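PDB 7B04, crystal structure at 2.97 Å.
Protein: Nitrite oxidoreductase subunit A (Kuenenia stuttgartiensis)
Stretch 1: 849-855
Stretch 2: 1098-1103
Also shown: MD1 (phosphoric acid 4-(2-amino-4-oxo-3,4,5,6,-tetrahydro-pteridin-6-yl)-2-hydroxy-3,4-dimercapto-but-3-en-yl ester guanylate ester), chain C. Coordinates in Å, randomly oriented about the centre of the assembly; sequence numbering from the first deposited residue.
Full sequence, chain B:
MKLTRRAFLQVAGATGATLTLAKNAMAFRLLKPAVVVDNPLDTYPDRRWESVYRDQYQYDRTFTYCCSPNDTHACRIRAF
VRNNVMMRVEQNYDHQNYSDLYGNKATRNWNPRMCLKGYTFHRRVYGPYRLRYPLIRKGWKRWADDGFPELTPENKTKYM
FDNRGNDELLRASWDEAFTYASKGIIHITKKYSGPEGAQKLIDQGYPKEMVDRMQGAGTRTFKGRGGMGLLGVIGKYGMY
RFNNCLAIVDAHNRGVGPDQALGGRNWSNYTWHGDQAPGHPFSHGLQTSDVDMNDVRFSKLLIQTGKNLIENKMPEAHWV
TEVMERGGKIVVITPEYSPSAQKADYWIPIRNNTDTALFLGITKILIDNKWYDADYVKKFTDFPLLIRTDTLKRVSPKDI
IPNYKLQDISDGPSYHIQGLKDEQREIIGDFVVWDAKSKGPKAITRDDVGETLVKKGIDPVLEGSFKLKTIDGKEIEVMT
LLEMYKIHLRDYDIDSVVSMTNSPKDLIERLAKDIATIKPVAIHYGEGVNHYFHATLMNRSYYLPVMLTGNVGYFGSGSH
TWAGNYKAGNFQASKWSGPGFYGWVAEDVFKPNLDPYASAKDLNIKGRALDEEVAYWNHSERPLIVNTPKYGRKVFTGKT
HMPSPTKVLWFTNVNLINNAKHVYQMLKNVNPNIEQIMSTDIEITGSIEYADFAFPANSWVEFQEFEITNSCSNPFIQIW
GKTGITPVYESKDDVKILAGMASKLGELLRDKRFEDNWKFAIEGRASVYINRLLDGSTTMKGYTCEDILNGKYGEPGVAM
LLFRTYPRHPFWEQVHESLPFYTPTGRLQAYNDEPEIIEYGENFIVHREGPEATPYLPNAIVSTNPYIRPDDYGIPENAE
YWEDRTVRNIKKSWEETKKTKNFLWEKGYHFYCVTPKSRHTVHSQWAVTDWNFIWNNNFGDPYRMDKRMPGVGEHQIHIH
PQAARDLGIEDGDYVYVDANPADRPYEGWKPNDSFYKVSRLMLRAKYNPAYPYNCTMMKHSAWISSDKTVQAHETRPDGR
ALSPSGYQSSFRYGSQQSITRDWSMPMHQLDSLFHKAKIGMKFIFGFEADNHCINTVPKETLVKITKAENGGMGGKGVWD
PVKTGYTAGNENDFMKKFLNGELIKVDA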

# COMPACT_ATOMS: atom_id res chain seq x y z
N GLU B 849 -13.25 -13.13 28.00
CA GLU B 849 -12.97 -13.88 26.78
C GLU B 849 -14.01 -13.55 25.73
O GLU B 849 -15.12 -13.11 26.03
N GLY B 850 -13.63 -13.71 24.47
CA GLY B 850 -14.53 -13.41 23.38
C GLY B 850 -15.67 -14.40 23.27
O GLY B 850 -15.55 -15.57 23.65
N PRO B 851 -16.82 -13.94 22.76
CA PRO B 851 -17.94 -14.86 22.52
C PRO B 851 -17.64 -15.91 21.47
O PRO B 851 -18.34 -16.93 21.41
N GLU B 852 -16.67 -15.67 20.60
CA GLU B 852 -16.20 -16.72 19.70
C GLU B 852 -14.68 -16.84 19.61
O GLU B 852 -14.20 -17.96 19.41
N ALA B 853 -13.91 -15.78 19.84
CA ALA B 853 -12.47 -15.76 19.59
C ALA B 853 -11.66 -16.11 20.84
O ALA B 853 -10.85 -15.32 21.33
N THR B 854 -11.90 -17.31 21.37
CA THR B 854 -11.20 -17.76 22.56
C THR B 854 -11.19 -19.28 22.57
O THR B 854 -12.11 -19.91 22.03
N PRO B 855 -10.15 -19.91 23.14
CA PRO B 855 -10.19 -21.37 23.31
C PRO B 855 -11.06 -21.83 24.47
O PRO B 855 -11.43 -23.01 24.52
N PRO B 1098 -14.87 -7.62 13.04
CA PRO B 1098 -14.66 -8.75 12.12
C PRO B 1098 -13.71 -9.81 12.65
O PRO B 1098 -13.72 -10.93 12.13
N LYS B 1099 -12.92 -9.49 13.67
CA LYS B 1099 -11.91 -10.42 14.17
C LYS B 1099 -12.42 -11.39 15.22
O LYS B 1099 -11.70 -12.33 15.58
N GLU B 1100 -13.65 -11.21 15.73
CA GLU B 1100 -14.22 -12.20 16.64
C GLU B 1100 -14.68 -13.38 15.79
O GLU B 1100 -15.86 -13.53 15.44
N THR B 1101 -13.71 -14.22 15.44
CA THR B 1101 -13.96 -15.37 14.60
C THR B 1101 -12.79 -16.33 14.75
O THR B 1101 -11.67 -15.92 15.09
N LEU B 1102 -13.07 -17.60 14.53
CA LEU B 1102 -12.05 -18.62 14.38
C LEU B 1102 -12.37 -19.43 13.14
O LEU B 1102 -13.53 -19.54 12.73
N VAL B 1103 -11.33 -20.00 12.55
CA VAL B 1103 -11.46 -20.62 11.20
C VAL B 1103 -10.85 -22.02 11.19
O VAL B 1103 -10.04 -22.29 12.02

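A carboxylate can organise an irregular loop by accepting the backbone NH groups that no helix or strand satisfies, and Glu1100 of nitrite oxidoreductase subunit A is a compact example. Its CA-to-CB bond points sideways to stretch 849-855, yet the end of the side chain comes nearer: chi1 lies between wells at -93° and chi2 is m, a bent path that delivers the carboxylate to the loop. There OE2 accepts two hydrogen bonds, from Glu852 N and from Ala853 N, each 2.9 Å long. Pro851 N also lies 3.5 Å from Glu1100 OE2, but proline has no hydrogen to share.

The fit around this carboxylate is close. Gly850 CA sits 3.0 Å from Glu1100 OE1, and an ideal CB on Gly850 would fall 1.9 Å from that same oxygen, a clash that the missing side chain avoids. Ala853 points toward the other stretch, its small CB 3.5 Å from Glu1100 OE2 and 4.0 Å from Thr1101 N.

Glu852 also points toward the other stretch, but its carboxylate does not meet that of Glu1100. Its chi1 and chi2 are both t, and this extended chain carries the carboxylate past Thr1101, with Glu852 CD 4.3 Å from Thr1101 CA. A water then bridges the stretches, donating to Glu852 OE2 at 2.7 Å and to Leu1102 O at 3.1 Å. Leu1102 (chi1 m, chi2 off-well at 149°) starts sideways and brings CD1 to 2.9 Å from Glu852 O, an unusually close contact of a methyl with a carbonyl oxygen.

Side chains that do not reach across find other partners. Thr854 points away; with chi1 t, it donates from OG1 to Glu849 OE1 within its own loop, a very short 2.4 Å bond. Lys1099 starts sideways and its end leads away, m then t throughout, and its NZ is satisfied elsewhere in the structure. Pro1098, beyond reach of the loop, places CB 3.3 Å from C17 of MD1.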

# COMPACT_ATOMS: atom_id res chain seq x y z
CB GLU B 849 -12.95 -15.38 27.06
CG GLU B 849 -11.85 -15.85 28.00
CD GLU B 849 -10.46 -15.69 27.41
OE1 GLU B 849 -10.31 -15.77 26.17
OE2 GLU B 849 -9.50 -15.50 28.19
CB PRO B 851 -19.08 -13.93 22.07
CG PRO B 851 -18.67 -12.58 22.54
CD PRO B 851 -17.18 -12.55 22.47
CB GLU B 852 -16.77 -16.50 18.30
CG GLU B 852 -16.48 -17.60 17.32
CD GLU B 852 -17.34 -17.51 16.08
OE1 GLU B 852 -18.18 -16.59 16.02
OE2 GLU B 852 -17.18 -18.35 15.17
CB ALA B 853 -12.05 -14.41 19.03
CB THR B 854 -11.86 -17.23 23.83
OG1 THR B 854 -11.11 -17.64 24.98
CG2 THR B 854 -13.29 -17.74 23.95
CB PRO B 855 -8.72 -21.73 23.57
CG PRO B 855 -7.93 -20.53 23.13
CD PRO B 855 -8.82 -19.36 23.42
CB PRO B 1098 -14.08 -8.07 10.87
CG PRO B 1098 -14.37 -6.61 11.03
CD PRO B 1098 -14.32 -6.37 12.50
CB LYS B 1099 -10.71 -9.63 14.73
CG LYS B 1099 -10.02 -8.84 13.64
CD LYS B 1099 -8.79 -8.10 14.12
CE LYS B 1099 -8.17 -7.33 12.97
NZ LYS B 1099 -6.92 -6.64 13.36
CB GLU B 1100 -15.36 -11.61 17.46
CG GLU B 1100 -14.89 -11.07 18.79
CD GLU B 1100 -14.73 -12.16 19.84
OE1 GLU B 1100 -14.01 -11.91 20.83
OE2 GLU B 1100 -15.32 -13.25 19.68
CB THR B 1101 -14.14 -14.97 13.13
OG1 THR B 1101 -14.85 -16.01 12.43
CG2 THR B 1101 -12.79 -14.73 12.46
CB LEU B 1102 -11.93 -19.53 15.59
CG LEU B 1102 -11.49 -18.81 16.86
CD1 LEU B 1102 -12.09 -19.50 18.05
CD2 LEU B 1102 -9.98 -18.76 16.96
CB VAL B 1103 -10.72 -19.71 10.21
CG1 VAL B 1103 -11.09 -19.95 8.77
CG2 VAL B 1103 -10.98 -18.26 10.52
PB MD1 C . -15.28 1.69 2.64
O3B MD1 C . -13.90 1.48 1.77
O1B MD1 C . -16.37 0.89 1.98
O2B MD1 C . -15.65 3.15 2.64
O3A MD1 C . -15.11 1.20 4.21
C10 MD1 C . -13.86 1.08 4.83
C11 MD1 C . -13.86 -0.15 5.77
O11 MD1 C . -13.22 -1.41 5.00
C12 MD1 C . -13.25 0.12 6.92
S12 MD1 C . -12.42 1.72 7.12
C13 MD1 C . -13.17 -0.82 8.17
S13 MD1 C . -12.24 -0.12 9.56
C14 MD1 C . -13.71 -2.16 8.36
N15 MD1 C . -12.44 -3.13 8.36
C16 MD1 C . -12.70 -4.50 8.18
C15 MD1 C . -11.61 -5.48 8.45
O14 MD1 C . -10.55 -5.09 8.81
N17 MD1 C . -11.86 -6.94 8.26
C17 MD1 C . -13.24 -7.43 7.78
N16 MD1 C . -13.47 -8.86 7.60
N18 MD1 C . -14.35 -6.45 7.52
C20 MD1 C . -14.14 -5.04 7.69
N8 MD1 C . -15.21 -4.17 7.42
C7 MD1 C . -14.90 -2.61 7.54
PA MD1 C . -13.72 2.04 0.23
O1A MD1 C . -12.26 2.32 -0.06
O2A MD1 C . -14.22 0.98 -0.70
O5' MD1 C . -14.61 3.39 -0.10
C5' MD1 C . -14.31 4.04 -1.31
C4' MD1 C . -15.33 3.62 -2.43
O4' MD1 C . -15.91 4.89 -3.11
C1' MD1 C . -15.15 5.00 -4.47
N9 MD1 C . -14.62 6.38 -4.68
C4 MD1 C . -15.48 7.37 -4.85
N3 MD1 C . -16.97 7.39 -4.88
C2 MD1 C . -17.67 8.65 -5.09
N2 MD1 C . -19.11 8.66 -5.11
N1 MD1 C . -16.94 9.88 -5.27
C6 MD1 C . -15.51 9.85 -5.25
O6 MD1 C . -14.91 10.86 -5.40
C5 MD1 C . -14.78 8.52 -5.02
N7 MD1 C . -13.49 8.21 -4.96
C8 MD1 C . -13.38 6.88 -4.74
C2' MD1 C . -14.21 4.15 -4.42
O2' MD1 C . -13.97 3.57 -5.74
C3' MD1 C . -14.73 2.98 -3.36
O3' MD1 C . -15.65 2.09 -4.05
O HOH W 1 -16.56 -19.82 13.02